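Local coordinates for 5'-Methylthioadenosine Nucleosidase (Arabidopsis thaliana, PDB 2H8G), which is a nucleosidase of the phosphorylase superfamily whose alpha/beta fold holds adenine in a pocket, at residues 26-34 against 71-79; 132-141 against 153-164. One frame throughout, in Å; residues are numbered along the deposited sequence.

Contact 1: 26-34 against 71-79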
loop_
_atom_site.group_PDB
_atom_site.type_symbol
_atom_site.label_atom_id
_atom_site.label_comp_id
_atom_site.label_asym_id
_atom_site.label_seq_id
_atom_site.Cartn_x
_atom_site.Cartn_y
_atom_site.Cartn_z
ATOM N N ILE A 26 11.868 -24.546 -11.433
ATOM C CA ILE A 26 11.049 -23.829 -10.468
ATOM C C ILE A 26 10.517 -24.854 -9.473
ATOM O O ILE A 26 10.085 -25.936 -9.869
ATOM C CB ILE A 26 9.868 -23.136 -11.175
ATOM C CG1 ILE A 26 10.403 -22.047 -12.107
ATOM C CG2 ILE A 26 8.900 -22.565 -10.151
ATOM C CD1 ILE A 26 9.363 -21.468 -13.036
ATOM N N SER A 27 10.551 -24.523 -8.187
ATOM C CA SER A 27 10.077 -25.455 -7.170
ATOM C C SER A 27 8.917 -24.927 -6.340
ATOM O O SER A 27 8.161 -25.708 -5.762
ATOM C CB SER A 27 11.228 -25.850 -6.240
ATOM O OG SER A 27 11.709 -24.731 -5.517
ATOM N N SER A 28 8.767 -23.606 -6.277
ATOM C CA SER A 28 7.686 -23.021 -5.498
ATOM C C SER A 28 7.064 -21.818 -6.189
ATOM O O SER A 28 7.762 -20.990 -6.774
ATOM C CB SER A 28 8.190 -22.605 -4.113
ATOM O OG SER A 28 9.133 -21.549 -4.202
ATOM N N VAL A 29 5.742 -21.733 -6.109
ATOM C CA VAL A 29 4.998 -20.639 -6.712
ATOM C C VAL A 29 4.024 -20.089 -5.687
ATOM O O VAL A 29 3.400 -20.849 -4.949
ATOM C CB VAL A 29 4.178 -21.118 -7.928
ATOM C CG1 VAL A 29 3.408 -19.947 -8.534
ATOM C CG2 VAL A 29 5.094 -21.759 -8.958
ATOM N N VAL A 30 3.901 -18.767 -5.635
ATOM C CA VAL A 30 2.959 -18.138 -4.723
ATOM C C VAL A 30 1.953 -17.344 -5.538
ATOM O O VAL A 30 2.335 -16.522 -6.373
ATOM C CB VAL A 30 3.642 -17.150 -3.744
ATOM C CG1 VAL A 30 2.584 -16.306 -3.038
ATOM C CG2 VAL A 30 4.458 -17.911 -2.707
ATOM N N PHE A 31 0.673 -17.623 -5.321
ATOM C CA PHE A 31 -0.390 -16.880 -5.987
ATOM C C PHE A 31 -0.856 -15.838 -4.983
ATOM O O PHE A 31 -1.136 -16.172 -3.832
ATOM C CB PHE A 31 -1.603 -17.761 -6.309
ATOM C CG PHE A 31 -1.472 -18.564 -7.570
ATOM C CD1 PHE A 31 -0.739 -19.746 -7.588
ATOM C CD2 PHE A 31 -2.105 -18.150 -8.742
ATOM C CE1 PHE A 31 -0.639 -20.507 -8.754
ATOM C CE2 PHE A 31 -2.010 -18.905 -9.914
ATOM C CZ PHE A 31 -1.276 -20.086 -9.918
ATOM N N VAL A 32 -0.916 -14.579 -5.406
ATOM C CA VAL A 32 -1.415 -13.518 -4.544
ATOM C C VAL A 32 -2.781 -13.217 -5.144
ATOM O O VAL A 32 -2.877 -12.791 -6.297
ATOM C CB VAL A 32 -0.529 -12.262 -4.601
ATOM C CG1 VAL A 32 -1.208 -11.123 -3.852
ATOM C CG2 VAL A 32 0.832 -12.561 -3.980
ATOM N N ILE A 33 -3.833 -13.480 -4.372
ATOM C CA ILE A 33 -5.208 -13.284 -4.831
ATOM C C ILE A 33 -5.984 -12.455 -3.812
ATOM O O ILE A 33 -6.083 -12.816 -2.639
ATOM C CB ILE A 33 -5.886 -14.658 -5.053
ATOM C CG1 ILE A 33 -5.046 -15.471 -6.050
ATOM C CG2 ILE A 33 -7.307 -14.477 -5.569
ATOM C CD1 ILE A 33 -5.583 -16.859 -6.359
ATOM N N ALA A 34 -6.543 -11.342 -4.277
ATOM C CA ALA A 34 -7.266 -10.413 -3.414
ATOM C C ALA A 34 -8.561 -10.903 -2.780
ATOM O O ALA A 34 -8.814 -10.628 -1.607
ATOM C CB ALA A 34 -7.541 -9.128 -4.173
ATOM N N ASP A 71 5.824 -31.568 -9.359
ATOM C CA ASP A 71 7.094 -31.125 -8.798
ATOM C C ASP A 71 7.066 -29.670 -8.335
ATOM O O ASP A 71 8.112 -29.034 -8.209
ATOM C CB ASP A 71 8.210 -31.307 -9.830
ATOM C CG ASP A 71 8.251 -32.711 -10.405
ATOM O OD1 ASP A 71 7.333 -33.071 -11.175
ATOM O OD2 ASP A 71 9.198 -33.460 -10.084
ATOM N N LEU A 72 5.873 -29.146 -8.074
ATOM C CA LEU A 72 5.746 -27.760 -7.637
ATOM C C LEU A 72 5.000 -27.577 -6.324
ATOM O O LEU A 72 3.943 -28.168 -6.106
ATOM C CB LEU A 72 5.037 -26.925 -8.710
ATOM C CG LEU A 72 5.781 -26.549 -9.990
ATOM C CD1 LEU A 72 4.819 -25.842 -10.936
ATOM C CD2 LEU A 72 6.960 -25.648 -9.657
ATOM N N ARG A 73 5.564 -26.751 -5.450
ATOM C CA ARG A 73 4.926 -26.433 -4.186
ATOM C C ARG A 73 4.047 -25.243 -4.538
ATOM O O ARG A 73 4.527 -24.270 -5.116
ATOM C CB ARG A 73 5.960 -26.019 -3.138
ATOM C CG ARG A 73 6.827 -27.156 -2.626
ATOM C CD ARG A 73 7.849 -26.652 -1.616
ATOM N NE ARG A 73 8.536 -27.747 -0.935
ATOM C CZ ARG A 73 7.940 -28.607 -0.115
ATOM N NH1 ARG A 73 6.640 -28.500 0.130
ATOM N NH2 ARG A 73 8.641 -29.574 0.463
ATOM N N ILE A 74 2.764 -25.326 -4.216
ATOM C CA ILE A 74 1.849 -24.238 -4.530
ATOM C C ILE A 74 1.312 -23.567 -3.281
ATOM O O ILE A 74 0.743 -24.216 -2.406
ATOM C CB ILE A 74 0.652 -24.732 -5.364
ATOM C CG1 ILE A 74 1.151 -25.422 -6.633
ATOM C CG2 ILE A 74 -0.255 -23.556 -5.719
ATOM C CD1 ILE A 74 0.046 -25.995 -7.488
ATOM N N ASN A 75 1.500 -22.255 -3.206
ATOM C CA ASN A 75 1.011 -21.478 -2.083
ATOM C C ASN A 75 0.061 -20.426 -2.638
ATOM O O ASN A 75 0.331 -19.824 -3.675
ATOM C CB ASN A 75 2.175 -20.799 -1.351
ATOM C CG ASN A 75 3.069 -21.789 -0.627
ATOM O OD1 ASN A 75 4.286 -21.806 -0.822
ATOM N ND2 ASN A 75 2.470 -22.616 0.219
ATOM N N VAL A 76 -1.069 -20.237 -1.971
ATOM C CA VAL A 76 -2.040 -19.231 -2.390
ATOM C C VAL A 76 -2.301 -18.357 -1.172
ATOM O O VAL A 76 -2.694 -18.856 -0.119
ATOM C CB VAL A 76 -3.372 -19.867 -2.847
ATOM C CG1 VAL A 76 -4.370 -18.775 -3.214
ATOM C CG2 VAL A 76 -3.129 -20.774 -4.041
ATOM N N VAL A 77 -2.075 -17.055 -1.309
ATOM C CA VAL A 77 -2.280 -16.146 -0.192
ATOM C C VAL A 77 -3.321 -15.082 -0.505
ATOM O O VAL A 77 -3.338 -14.512 -1.598
ATOM C CB VAL A 77 -0.956 -15.473 0.220
ATOM C CG1 VAL A 77 0.055 -16.537 0.600
ATOM C CG2 VAL A 77 -0.420 -14.618 -0.919
ATOM N N CYS A 78 -4.195 -14.835 0.467
ATOM C CA CYS A 78 -5.265 -13.853 0.338
ATOM C C CYS A 78 -5.257 -12.954 1.564
ATOM O O CYS A 78 -4.978 -13.417 2.671
ATOM C CB CYS A 78 -6.622 -14.555 0.258
ATOM S SG CYS A 78 -6.760 -15.787 -1.043
ATOM N N PRO A 79 -5.575 -11.660 1.386
ATOM C CA PRO A 79 -5.600 -10.702 2.495
ATOM C C PRO A 79 -6.657 -11.048 3.544
ATOM O O PRO A 79 -6.578 -10.602 4.689
ATOM C CB PRO A 79 -5.866 -9.369 1.794
ATOM C CG PRO A 79 -6.670 -9.770 0.599
ATOM C CD PRO A 79 -5.935 -11.001 0.117
HETATM O O HOH W 1 10.716 -28.776 -8.856
HETATM O O HOH W 2 6.875 -20.268 -2.275
#
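F31 and V76 meet at the apolar centre of this parallel strand pair, F31 CB lying 4.1 Å from V76 CG2. F31 has CG beside its own backbone N (chi1 -82°), which brings its CD1 within 4.3 Å of I74 CG2. V76 turns its other methyl, CG1, to I33 CD1 at 3.9 Å. Helices 36-45 and 233-259 both pack on F31, the first also reaching I33 and the second I74. On the opposite side of the sheet V77 CG2 sits against two valines, V30 CG1 at 4.0 Å and V32 CG2 at 3.9 Å, and close to F31 O.

Between these two layers runs the backbone bonding. S27, V29, F31 and I33 exchange six hydrogen bonds with R73, N75 and V77, from R73 N to S27 O (2.8 Å) through to I33 N and V77 O (3.0 Å). Toward the polar edge, the carbonyls of I26 and D71 are both acceptors, and one water donates to each, bridging them. A second water weakly joins S28 OG to N75 OD1, while S28 N is held by D109. The chemistry implies a division of labour: main-chain bonds fix the register, hydrocarbon fills the face of V29, F31, I74 and V76, the other face mixes valines with S28, R73 and N75, and water closes the link where the strand pair begins.

Contact 2: 132-141 against 153-164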
loop_
_atom_site.group_PDB
_atom_site.type_symbol
_atom_site.label_atom_id
_atom_site.label_comp_id
_atom_site.label_asym_id
_atom_site.label_seq_id
_atom_site.Cartn_x
_atom_site.Cartn_y
_atom_site.Cartn_z
ATOM N N LEU A 132 -2.659 -11.924 -19.948
ATOM C CA LEU A 132 -1.329 -12.064 -19.375
ATOM C C LEU A 132 -0.867 -10.605 -19.480
ATOM O O LEU A 132 -0.911 -10.026 -20.561
ATOM C CB LEU A 132 -0.445 -12.954 -20.250
ATOM C CG LEU A 132 0.925 -13.318 -19.681
ATOM C CD1 LEU A 132 0.756 -14.136 -18.408
ATOM C CD2 LEU A 132 1.696 -14.111 -20.720
ATOM N N VAL A 133 -0.445 -10.005 -18.376
ATOM C CA VAL A 133 -0.031 -8.601 -18.399
ATOM C C VAL A 133 1.407 -8.360 -18.860
ATOM O O VAL A 133 2.320 -9.068 -18.444
ATOM C CB VAL A 133 -0.217 -7.971 -16.996
ATOM C CG1 VAL A 133 0.357 -6.562 -16.965
ATOM C CG2 VAL A 133 -1.695 -7.948 -16.637
ATOM N N SER A 134 1.598 -7.348 -19.709
ATOM C CA SER A 134 2.924 -6.989 -20.217
ATOM C C SER A 134 3.665 -6.111 -19.207
ATOM O O SER A 134 4.777 -6.430 -18.787
ATOM C CB SER A 134 2.798 -6.251 -21.556
ATOM O OG SER A 134 1.894 -5.163 -21.474
ATOM N N ASP A 135 3.049 -4.991 -18.841
ATOM C CA ASP A 135 3.616 -4.092 -17.843
ATOM C C ASP A 135 2.472 -3.498 -17.042
ATOM O O ASP A 135 1.306 -3.632 -17.415
ATOM C CB ASP A 135 4.479 -2.986 -18.473
ATOM C CG ASP A 135 3.778 -2.238 -19.584
ATOM O OD1 ASP A 135 2.533 -2.195 -19.600
ATOM O OD2 ASP A 135 4.489 -1.669 -20.439
ATOM N N VAL A 136 2.808 -2.843 -15.940
ATOM C CA VAL A 136 1.792 -2.290 -15.064
ATOM C C VAL A 136 2.139 -0.892 -14.574
ATOM O O VAL A 136 3.306 -0.549 -14.423
ATOM C CB VAL A 136 1.591 -3.235 -13.857
ATOM C CG1 VAL A 136 2.879 -3.316 -13.038
ATOM C CG2 VAL A 136 0.419 -2.774 -13.020
ATOM N N VAL A 137 1.107 -0.091 -14.343
ATOM C CA VAL A 137 1.260 1.275 -13.863
ATOM C C VAL A 137 0.136 1.603 -12.888
ATOM O O VAL A 137 -0.829 0.840 -12.773
ATOM C CB VAL A 137 1.162 2.303 -15.026
ATOM C CG1 VAL A 137 2.292 2.090 -16.014
ATOM C CG2 VAL A 137 -0.183 2.173 -15.733
ATOM N N PHE A 138 0.282 2.724 -12.180
ATOM C CA PHE A 138 -0.757 3.230 -11.270
ATOM C C PHE A 138 -1.387 4.423 -11.986
ATOM O O PHE A 138 -0.682 5.170 -12.664
ATOM C CB PHE A 138 -0.191 3.804 -9.964
ATOM C CG PHE A 138 0.337 2.787 -8.996
ATOM C CD1 PHE A 138 1.678 2.438 -9.005
ATOM C CD2 PHE A 138 -0.492 2.231 -8.026
ATOM C CE1 PHE A 138 2.195 1.557 -8.057
ATOM C CE2 PHE A 138 0.012 1.349 -7.075
ATOM C CZ PHE A 138 1.357 1.013 -7.087
ATOM N N HIS A 139 -2.692 4.618 -11.827
ATOM C CA HIS A 139 -3.341 5.780 -12.434
ATOM C C HIS A 139 -3.853 6.766 -11.386
ATOM O O HIS A 139 -4.345 7.836 -11.739
ATOM C CB HIS A 139 -4.496 5.375 -13.366
ATOM C CG HIS A 139 -5.481 4.424 -12.756
ATOM N ND1 HIS A 139 -6.450 4.812 -11.853
ATOM C CD2 HIS A 139 -5.648 3.095 -12.938
ATOM C CE1 HIS A 139 -7.172 3.757 -11.508
ATOM N NE2 HIS A 139 -6.705 2.704 -12.152
ATOM N N ASP A 140 -3.721 6.434 -10.102
ATOM C CA ASP A 140 -4.212 7.319 -9.051
ATOM C C ASP A 140 -3.175 7.838 -8.057
ATOM O O ASP A 140 -3.517 8.219 -6.935
ATOM C CB ASP A 140 -5.362 6.638 -8.293
ATOM C CG ASP A 140 -4.902 5.454 -7.456
ATOM O OD1 ASP A 140 -3.785 4.941 -7.683
ATOM O OD2 ASP A 140 -5.683 5.027 -6.571
ATOM N N ARG A 141 -1.906 7.850 -8.453
ATOM C CA ARG A 141 -0.864 8.388 -7.577
ATOM C C ARG A 141 -0.301 9.562 -8.362
ATOM O O ARG A 141 0.763 9.471 -8.978
ATOM C CB ARG A 141 0.222 7.345 -7.292
ATOM C CG ARG A 141 -0.332 6.009 -6.819
ATOM C CD ARG A 141 0.710 5.213 -6.041
ATOM N NE ARG A 141 1.954 5.060 -6.782
ATOM C CZ ARG A 141 3.029 4.455 -6.287
ATOM N NH1 ARG A 141 2.993 3.951 -5.058
ATOM N NH2 ARG A 141 4.142 4.372 -7.004
ATOM N N VAL A 153 3.514 7.033 -11.117
ATOM C CA VAL A 153 3.035 6.122 -12.152
ATOM C C VAL A 153 3.570 4.720 -11.886
ATOM O O VAL A 153 2.882 3.727 -12.126
ATOM C CB VAL A 153 3.451 6.619 -13.558
ATOM C CG1 VAL A 153 3.097 5.586 -14.628
ATOM C CG2 VAL A 153 2.729 7.918 -13.850
ATOM N N GLY A 154 4.804 4.642 -11.402
ATOM C CA GLY A 154 5.397 3.358 -11.060
ATOM C C GLY A 154 5.394 2.269 -12.114
ATOM O O GLY A 154 5.027 1.119 -11.840
ATOM N N LEU A 155 5.820 2.613 -13.321
ATOM C CA LEU A 155 5.866 1.643 -14.405
ATOM C C LEU A 155 6.788 0.478 -14.070
ATOM O O LEU A 155 7.935 0.679 -13.667
ATOM C CB LEU A 155 6.359 2.311 -15.693
ATOM C CG LEU A 155 6.646 1.373 -16.872
ATOM C CD1 LEU A 155 5.351 0.764 -17.379
ATOM C CD2 LEU A 155 7.326 2.160 -17.987
ATOM N N ARG A 156 6.280 -0.742 -14.220
ATOM C CA ARG A 156 7.086 -1.934 -13.982
ATOM C C ARG A 156 6.698 -2.994 -15.000
ATOM O O ARG A 156 5.537 -3.105 -15.381
ATOM C CB ARG A 156 6.896 -2.443 -12.548
ATOM C CG ARG A 156 7.433 -1.445 -11.529
ATOM C CD ARG A 156 7.805 -2.061 -10.205
ATOM N NE ARG A 156 8.733 -1.190 -9.485
ATOM C CZ ARG A 156 8.447 0.048 -9.090
ATOM N NH1 ARG A 156 7.249 0.570 -9.337
ATOM N NH2 ARG A 156 9.363 0.773 -8.459
ATOM N N GLN A 157 7.680 -3.756 -15.469
ATOM C CA GLN A 157 7.416 -4.787 -16.465
ATOM C C GLN A 157 7.181 -6.124 -15.787
ATOM O O GLN A 157 7.825 -6.444 -14.792
ATOM C CB GLN A 157 8.609 -4.919 -17.420
ATOM C CG GLN A 157 8.950 -3.663 -18.210
ATOM C CD GLN A 157 7.921 -3.332 -19.273
ATOM O OE1 GLN A 157 7.515 -4.195 -20.051
ATOM N NE2 GLN A 157 7.502 -2.071 -19.320
ATOM N N ALA A 158 6.244 -6.900 -16.320
ATOM C CA ALA A 158 5.974 -8.220 -15.776
ATOM C C ALA A 158 7.099 -9.119 -16.288
ATOM O O ALA A 158 7.761 -8.788 -17.273
ATOM C CB ALA A 158 4.618 -8.726 -16.269
ATOM N N PHE A 159 7.322 -10.242 -15.619
ATOM C CA PHE A 159 8.370 -11.169 -16.024
ATOM C C PHE A 159 8.028 -11.707 -17.409
ATOM O O PHE A 159 6.879 -12.048 -17.679
ATOM C CB PHE A 159 8.459 -12.320 -15.023
ATOM C CG PHE A 159 9.633 -13.224 -15.242
ATOM C CD1 PHE A 159 10.922 -12.789 -14.958
ATOM C CD2 PHE A 159 9.449 -14.514 -15.723
ATOM C CE1 PHE A 159 12.020 -13.631 -15.150
ATOM C CE2 PHE A 159 10.537 -15.362 -15.919
ATOM C CZ PHE A 159 11.824 -14.918 -15.630
ATOM N N SER A 160 9.026 -11.777 -18.282
ATOM C CA SER A 160 8.821 -12.261 -19.642
ATOM C C SER A 160 8.567 -13.767 -19.698
ATOM O O SER A 160 9.376 -14.559 -19.220
ATOM C CB SER A 160 10.036 -11.909 -20.503
ATOM O OG SER A 160 9.812 -12.245 -21.862
ATOM N N THR A 161 7.434 -14.154 -20.280
ATOM C CA THR A 161 7.074 -15.566 -20.410
ATOM C C THR A 161 6.618 -15.835 -21.847
ATOM O O THR A 161 5.468 -16.204 -22.096
ATOM C CB THR A 161 5.938 -15.952 -19.431
ATOM O OG1 THR A 161 4.783 -15.148 -19.696
ATOM C CG2 THR A 161 6.377 -15.734 -17.992
ATOM N N PRO A 162 7.531 -15.666 -22.814
ATOM C CA PRO A 162 7.238 -15.877 -24.234
ATOM C C PRO A 162 6.698 -17.259 -24.592
ATOM O O PRO A 162 5.758 -17.373 -25.380
ATOM C CB PRO A 162 8.575 -15.578 -24.905
ATOM C CG PRO A 162 9.567 -16.022 -23.873
ATOM C CD PRO A 162 8.974 -15.443 -22.608
ATOM N N ASN A 163 7.286 -18.305 -24.020
ATOM C CA ASN A 163 6.833 -19.662 -24.318
ATOM C C ASN A 163 5.442 -19.938 -23.760
ATOM O O ASN A 163 4.639 -20.632 -24.386
ATOM C CB ASN A 163 7.824 -20.696 -23.776
ATOM C CG ASN A 163 9.162 -20.641 -24.482
ATOM O OD1 ASN A 163 9.223 -20.516 -25.705
ATOM N ND2 ASN A 163 10.242 -20.749 -23.718
ATOM N N LEU A 164 5.157 -19.394 -22.582
ATOM C CA LEU A 164 3.851 -19.579 -21.962
ATOM C C LEU A 164 2.790 -18.960 -22.862
ATOM O O LEU A 164 1.749 -19.557 -23.117
ATOM C CB LEU A 164 3.819 -18.908 -20.583
ATOM C CG LEU A 164 2.527 -18.954 -19.758
ATOM C CD1 LEU A 164 2.842 -18.568 -18.319
ATOM C CD2 LEU A 164 1.483 -18.008 -20.335
HETATM O O HOH W 3 6.200 -8.712 -19.838
HETATM O O HOH W 4 5.903 2.291 -7.273
#
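V136 and R156 form the antiparallel hydrogen-bonded pair at the heart of this contact, V136 N reaching R156 O at 2.8 Å and R156 N returning to V136 O at 3.0 Å. Next to them D135 and Q157 make a non-hydrogen-bonded pair whose side chains lie side by side, pointing the same way. Because Q157 bends at chi2 (-71°), its NE2 comes back to D135 OD2 at 3.2 Å, meeting the anti lone pair of that oxygen with amide and carboxylate planes 81° apart. V137 CG1 rests on L155 CD1 (3.6 Å) and also meets V153 CG1. F138 N takes V153 O at 2.8 Å, an oxygen that also lies in the plane of the F138 ring at its edge. At the corner A158 N bonds to S134 O, and before it L132 CD2 meets L164 CD2 at 3.9 Å.

A second shell positions these groups. R174 holds D135 OD1 in a salt bridge, fixing the carboxylate that Q157 grips from its other oxygen. R141 lays its guanidinium over F138 CE1, 3.5 Å above the guanidinium plane, and is itself anchored through NE to G152 O. G154, with a positive phi of 53°, lets the chain leave helix 148-153 and run on beside F138.

The short strand 156-157 thus borders strand 130-138, which also pairs with 171-177 and 217-226, L132 and V133 packing on the latter; helix 203-212 packs on V136, F138 and R156.

In the fold
Contact 1 and contact 2 belong to one mixed sheet but do not touch: their centres are 19 Å apart and their nearest atoms about 7 Å. What joins them is a run of strands. Strand 28-32 of contact 1 pairs with 110-119, that strand with 217-226, and the latter with 130-138 of contact 2. The two intervening strands bring T116, C117 and G118, and T224 and D225, to the adenine pocket. Neither contact supplies a pocket residue, and both stand back from it: the side chain of A34 is about 9 Å from the adenine and that of F138 about 12 Å. The contacts thus lie on strands flanking the two that carry these pocket residues.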